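Local coordinates for cell division control protein 4 (Saccharomyces cerevisiae, PDB 3V7D), which recognises phosphorylated target proteins, including the CDK inhibitor SIC1, as the substrate-binding subunit of an SCF E3 ubiquitin ligase, at residues 114-119 / 457-462; 128-133 / 445-450. The protein carries 1 engineered substitution. All coordinates share one frame; numbering follows the deposited sequence.

Interactions 1 and 2 both close the ring of the WD40 propeller, which follows the helical F-box part of this chain. They are nested: along the chain come 114-119, 128-133, 445-450 and 457-462, and interaction 2 lies inside the loop closed by interaction 1. Their centres are about 10 Å apart, and both reach the same sheet, in which strands 445-452 and 455-462 are antiparallel neighbours. Interaction 1 adds the early strand 113-118 to the edge of that otherwise C-terminal blade. Interaction 2 packs a face of the same blade against strand 125-131 of the next. Together they join the two ends of the propeller, by backbone hydrogen bonds and by apolar side chains.

Interaction 1. Residues 114-119 / 457-462; sequences RTTLRG and FLEILD
Arg114 to Arg118 pair edge to edge with Phe457 to Leu461 in the closing blade of the WD40 propeller, where an early strand completes a sheet otherwise built from the C-terminal end of the chain. This is the "velcro" closure of the fold. The strands run antiparallel, 159° apart, and two hydrogen-bonded pairs stitch them: Thr115 with Ile460 and Leu117 with Leu458, each through N-H to O bonds in both directions.

On the face carrying Arg114, Thr116 and Glu459, a polar cluster reinforces the backbone ladder. The guanidinium takes the carboxylate side-on with two nitrogens, NE to Glu459 OE2 at 2.9 Å and NH2 to Glu459 OE1 at 2.8 Å. The two planes are 68° apart, and both carboxylate oxygens are met from above their plane. From the opposite face of that plane, and on the syn side, Thr116 OG1 donates to Glu459 OE2 at 2.7 Å. OE2 therefore accepts two bonds, which should fix the rotation of the carboxylate. Arg114 reaches it on an extended chain, with CG anti to the backbone N (chi1 175°), and its CB rests 3.7 Å from Leu461 CD2. Its NH2 also makes a salt bridge to Asp432. An alanine here would probably leave the buried Glu459 carboxylate without its cationic mate, with the hydroxyl of Thr116 still bonded to OE2, and deprive Asp432 of this salt bridge.

The other face is largely apolar. Leu117 CD1 meets Ile460 CD1 at 4.0 Å, and Tyr147 of the neighbouring blade packs on Leu117 and Leu458. Near Thr115 a water ties the strands once more, lying 2.6 Å from Thr115 OG1 and donating to Ile460 O at 2.9 Å.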
# COMPACT_ATOMS: atom_id res chain seq x y z
N ARG B 114 -4.46 -24.50 -1.01
CA ARG B 114 -5.82 -24.16 -1.42
C ARG B 114 -6.86 -24.84 -0.54
O ARG B 114 -6.78 -26.04 -0.29
CB ARG B 114 -6.02 -24.54 -2.88
CG ARG B 114 -7.43 -24.33 -3.41
CD ARG B 114 -7.47 -24.57 -4.91
NE ARG B 114 -8.84 -24.60 -5.43
CZ ARG B 114 -9.15 -24.92 -6.68
NH1 ARG B 114 -8.21 -25.25 -7.55
NH2 ARG B 114 -10.42 -24.92 -7.06
N THR B 115 -7.83 -24.06 -0.07
CA THR B 115 -8.97 -24.59 0.67
C THR B 115 -10.24 -24.25 -0.10
O THR B 115 -10.48 -23.08 -0.43
CB THR B 115 -9.07 -23.98 2.07
OG1 THR B 115 -7.79 -24.05 2.72
CG2 THR B 115 -10.11 -24.72 2.91
N THR B 116 -11.05 -25.26 -0.39
CA THR B 116 -12.29 -25.06 -1.14
C THR B 116 -13.49 -25.35 -0.25
O THR B 116 -13.64 -26.46 0.27
CB THR B 116 -12.34 -25.96 -2.40
OG1 THR B 116 -11.25 -25.63 -3.26
CG2 THR B 116 -13.65 -25.76 -3.15
N LEU B 117 -14.35 -24.35 -0.06
CA LEU B 117 -15.48 -24.47 0.86
C LEU B 117 -16.81 -24.23 0.16
O LEU B 117 -16.88 -23.46 -0.81
CB LEU B 117 -15.31 -23.49 2.02
CG LEU B 117 -14.05 -23.64 2.88
CD1 LEU B 117 -13.93 -22.48 3.84
CD2 LEU B 117 -14.07 -24.97 3.63
N ARG B 118 -17.85 -24.89 0.65
CA ARG B 118 -19.20 -24.71 0.13
C ARG B 118 -19.59 -23.24 0.11
O ARG B 118 -19.33 -22.51 1.06
CB ARG B 118 -20.21 -25.49 0.99
CG ARG B 118 -21.67 -25.22 0.63
CD ARG B 118 -22.64 -25.98 1.53
NE ARG B 118 -22.38 -27.41 1.53
CZ ARG B 118 -22.92 -28.27 0.67
NH1 ARG B 118 -23.76 -27.84 -0.26
NH2 ARG B 118 -22.63 -29.56 0.75
N GLY B 119 -20.21 -22.82 -0.99
CA GLY B 119 -20.68 -21.45 -1.13
C GLY B 119 -22.15 -21.31 -0.80
O GLY B 119 -22.62 -21.88 0.18
N PHE B 457 -18.63 -21.66 -4.80
CA PHE B 457 -17.68 -22.09 -3.79
C PHE B 457 -16.87 -20.89 -3.32
O PHE B 457 -16.76 -19.89 -4.04
CB PHE B 457 -16.73 -23.15 -4.37
CG PHE B 457 -17.42 -24.44 -4.76
CD1 PHE B 457 -17.63 -25.44 -3.82
CD2 PHE B 457 -17.87 -24.64 -6.06
CE1 PHE B 457 -18.27 -26.62 -4.18
CE2 PHE B 457 -18.50 -25.82 -6.42
CZ PHE B 457 -18.70 -26.81 -5.47
N LEU B 458 -16.33 -20.98 -2.11
CA LEU B 458 -15.35 -20.01 -1.65
C LEU B 458 -13.98 -20.65 -1.72
O LEU B 458 -13.75 -21.72 -1.15
CB LEU B 458 -15.65 -19.54 -0.23
CG LEU B 458 -14.63 -18.53 0.33
CD1 LEU B 458 -14.69 -17.22 -0.45
CD2 LEU B 458 -14.83 -18.28 1.81
N GLU B 459 -13.07 -19.98 -2.42
CA GLU B 459 -11.70 -20.45 -2.52
C GLU B 459 -10.80 -19.61 -1.61
O GLU B 459 -10.90 -18.38 -1.60
CB GLU B 459 -11.21 -20.37 -3.97
CG GLU B 459 -12.07 -21.17 -4.95
CD GLU B 459 -11.76 -22.66 -4.92
OE1 GLU B 459 -12.35 -23.40 -5.74
OE2 GLU B 459 -10.94 -23.09 -4.09
N ILE B 460 -9.94 -20.28 -0.85
CA ILE B 460 -8.97 -19.59 -0.01
C ILE B 460 -7.56 -20.05 -0.33
O ILE B 460 -7.23 -21.24 -0.20
CB ILE B 460 -9.26 -19.80 1.49
CG1 ILE B 460 -10.69 -19.37 1.83
CG2 ILE B 460 -8.26 -19.03 2.33
CD1 ILE B 460 -11.09 -19.67 3.27
N LEU B 461 -6.72 -19.11 -0.75
CA LEU B 461 -5.33 -19.40 -1.11
C LEU B 461 -4.36 -18.81 -0.09
O LEU B 461 -4.45 -17.64 0.28
CB LEU B 461 -5.03 -18.88 -2.51
CG LEU B 461 -5.97 -19.47 -3.57
CD1 LEU B 461 -5.81 -18.77 -4.90
CD2 LEU B 461 -5.72 -20.96 -3.71
N ASP B 462 -3.42 -19.64 0.35
CA ASP B 462 -2.50 -19.30 1.43
C ASP B 462 -1.08 -19.17 0.89
O ASP B 462 -0.50 -20.15 0.43
CB ASP B 462 -2.57 -20.40 2.49
CG ASP B 462 -1.80 -20.06 3.76
OD1 ASP B 462 -1.03 -19.08 3.78
OD2 ASP B 462 -1.97 -20.80 4.76
O HOH W 1 -5.75 -22.68 1.90

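Interaction 2. Residues 128-133 / 445-450; sequences LQFEDN and TLVAAV
The interface between the first and the closing blades of the WD40 propeller is formed here by Leu128 and Phe130 against Thr445, Val447 and Ala449. Strand 125-131, the inner strand of its blade, faces strand 445-452, the second strand of its own. The short strand axes pass 8.9 Å apart and run antiparallel at 165°, too far for backbone pairing, and no hydrogen bond crosses. The contact is made mainly by side chains.

Leu128 straddles two partners with its two methyl branches: CD1 sits 4.0 Å from Ala449 CB, while CD2 lies 4.1 Å from Val447 CG2. That same Val447 methyl also touches the aromatic ring beside it, 4.0 Å from Phe130 CD2, so one methyl serves both the leucine and the phenylalanine. Standing between the backbone N and C, CG2 is the branch that meets both neighbours. The other branch, CG1, lies over one face of the Phe130 ring.

Phe130 points toward the opposing strand from its CA, and with chi1 -179° its CG stands anti to the backbone N. The far end of the ring meets Thr445: CZ comes within 3.7 Å of Thr445 CG2, and the two side chains cross at about a right angle. The threonine thus offers its methyl to the ring, and its backbone O lies 3.8 Å from Phe130 CE2.

Ser438 and Asn440 of the inner strand 435-442 border Leu128 and Phe130, and Ile460 backs Val447 within the closing blade. The touching residues are almost all buried. Such interlocking of aliphatic and aromatic side chains, with no hydrogen bond between these two segments, is characteristic of the packing between adjacent blades of a beta-propeller.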
# COMPACT_ATOMS: atom_id res chain seq x y z
N LEU B 128 -18.73 -9.62 -1.54
CA LEU B 128 -17.77 -10.23 -0.64
C LEU B 128 -17.02 -9.16 0.14
O LEU B 128 -16.59 -8.15 -0.43
CB LEU B 128 -16.78 -11.10 -1.42
CG LEU B 128 -15.75 -11.92 -0.63
CD1 LEU B 128 -15.43 -13.21 -1.37
CD2 LEU B 128 -14.47 -11.14 -0.38
N GLN B 129 -16.88 -9.39 1.44
CA GLN B 129 -16.02 -8.57 2.28
C GLN B 129 -14.95 -9.47 2.87
O GLN B 129 -15.21 -10.63 3.18
CB GLN B 129 -16.83 -7.92 3.41
CG GLN B 129 -17.73 -6.78 2.98
CD GLN B 129 -16.95 -5.52 2.65
OE1 GLN B 129 -16.69 -4.69 3.53
NE2 GLN B 129 -16.56 -5.37 1.39
N PHE B 130 -13.75 -8.93 3.03
CA PHE B 130 -12.66 -9.66 3.65
C PHE B 130 -11.95 -8.72 4.61
O PHE B 130 -11.14 -7.90 4.20
CB PHE B 130 -11.68 -10.16 2.59
CG PHE B 130 -10.52 -10.94 3.14
CD1 PHE B 130 -10.63 -11.62 4.35
CD2 PHE B 130 -9.31 -10.98 2.47
CE1 PHE B 130 -9.56 -12.32 4.86
CE2 PHE B 130 -8.24 -11.69 2.98
CZ PHE B 130 -8.37 -12.37 4.18
N GLU B 131 -12.28 -8.84 5.89
CA GLU B 131 -11.69 -8.00 6.94
C GLU B 131 -11.62 -8.81 8.23
O GLU B 131 -12.44 -9.71 8.45
CB GLU B 131 -12.53 -6.75 7.21
CG GLU B 131 -12.93 -5.92 5.99
CD GLU B 131 -11.76 -5.17 5.37
OE1 GLU B 131 -11.86 -4.80 4.18
OE2 GLU B 131 -10.75 -4.95 6.08
N ASP B 132 -10.66 -8.48 9.08
CA ASP B 132 -10.65 -8.94 10.47
C ASP B 132 -10.72 -10.45 10.61
O ASP B 132 -11.42 -10.95 11.50
CB ASP B 132 -11.84 -8.34 11.21
CG ASP B 132 -11.43 -7.44 12.35
OD1 ASP B 132 -10.30 -7.60 12.86
OD2 ASP B 132 -12.24 -6.57 12.74
N ASN B 133 -10.04 -11.17 9.73
CA ASN B 133 -10.05 -12.63 9.73
C ASN B 133 -11.43 -13.24 9.42
O ASN B 133 -11.66 -14.43 9.63
CB ASN B 133 -9.49 -13.17 11.04
CG ASN B 133 -8.14 -12.57 11.38
OD1 ASN B 133 -7.22 -12.55 10.56
ND2 ASN B 133 -8.01 -12.04 12.59
N THR B 445 -3.01 -14.01 2.44
CA THR B 445 -4.30 -14.64 2.17
C THR B 445 -5.02 -14.04 0.98
O THR B 445 -5.22 -12.83 0.90
CB THR B 445 -5.23 -14.57 3.40
OG1 THR B 445 -4.55 -15.11 4.54
CG2 THR B 445 -6.51 -15.35 3.15
N LEU B 446 -5.40 -14.91 0.05
CA LEU B 446 -6.17 -14.52 -1.12
C LEU B 446 -7.49 -15.30 -1.11
O LEU B 446 -7.49 -16.52 -0.98
CB LEU B 446 -5.36 -14.82 -2.39
CG LEU B 446 -6.04 -14.92 -3.77
CD1 LEU B 446 -6.67 -13.61 -4.17
CD2 LEU B 446 -5.02 -15.35 -4.83
N VAL B 447 -8.61 -14.59 -1.22
CA VAL B 447 -9.91 -15.26 -1.24
C VAL B 447 -10.69 -14.96 -2.51
O VAL B 447 -10.63 -13.85 -3.05
CB VAL B 447 -10.78 -14.94 0.00
CG1 VAL B 447 -10.04 -15.33 1.28
CG2 VAL B 447 -11.18 -13.47 0.03
N ALA B 448 -11.43 -15.95 -3.00
CA ALA B 448 -12.26 -15.77 -4.19
C ALA B 448 -13.57 -16.55 -4.12
O ALA B 448 -13.58 -17.75 -3.81
CB ALA B 448 -11.48 -16.14 -5.45
N ALA B 449 -14.66 -15.85 -4.41
CA ALA B 449 -15.97 -16.47 -4.57
C ALA B 449 -16.10 -16.88 -6.03
O ALA B 449 -16.03 -16.03 -6.93
CB ALA B 449 -17.06 -15.50 -4.20
N VAL B 450 -16.26 -18.17 -6.27
CA VAL B 450 -16.25 -18.68 -7.64
C VAL B 450 -17.47 -19.54 -7.94
O VAL B 450 -18.23 -19.91 -7.04
CB VAL B 450 -15.00 -19.54 -7.92
CG1 VAL B 450 -13.74 -18.77 -7.60
CG2 VAL B 450 -15.06 -20.84 -7.13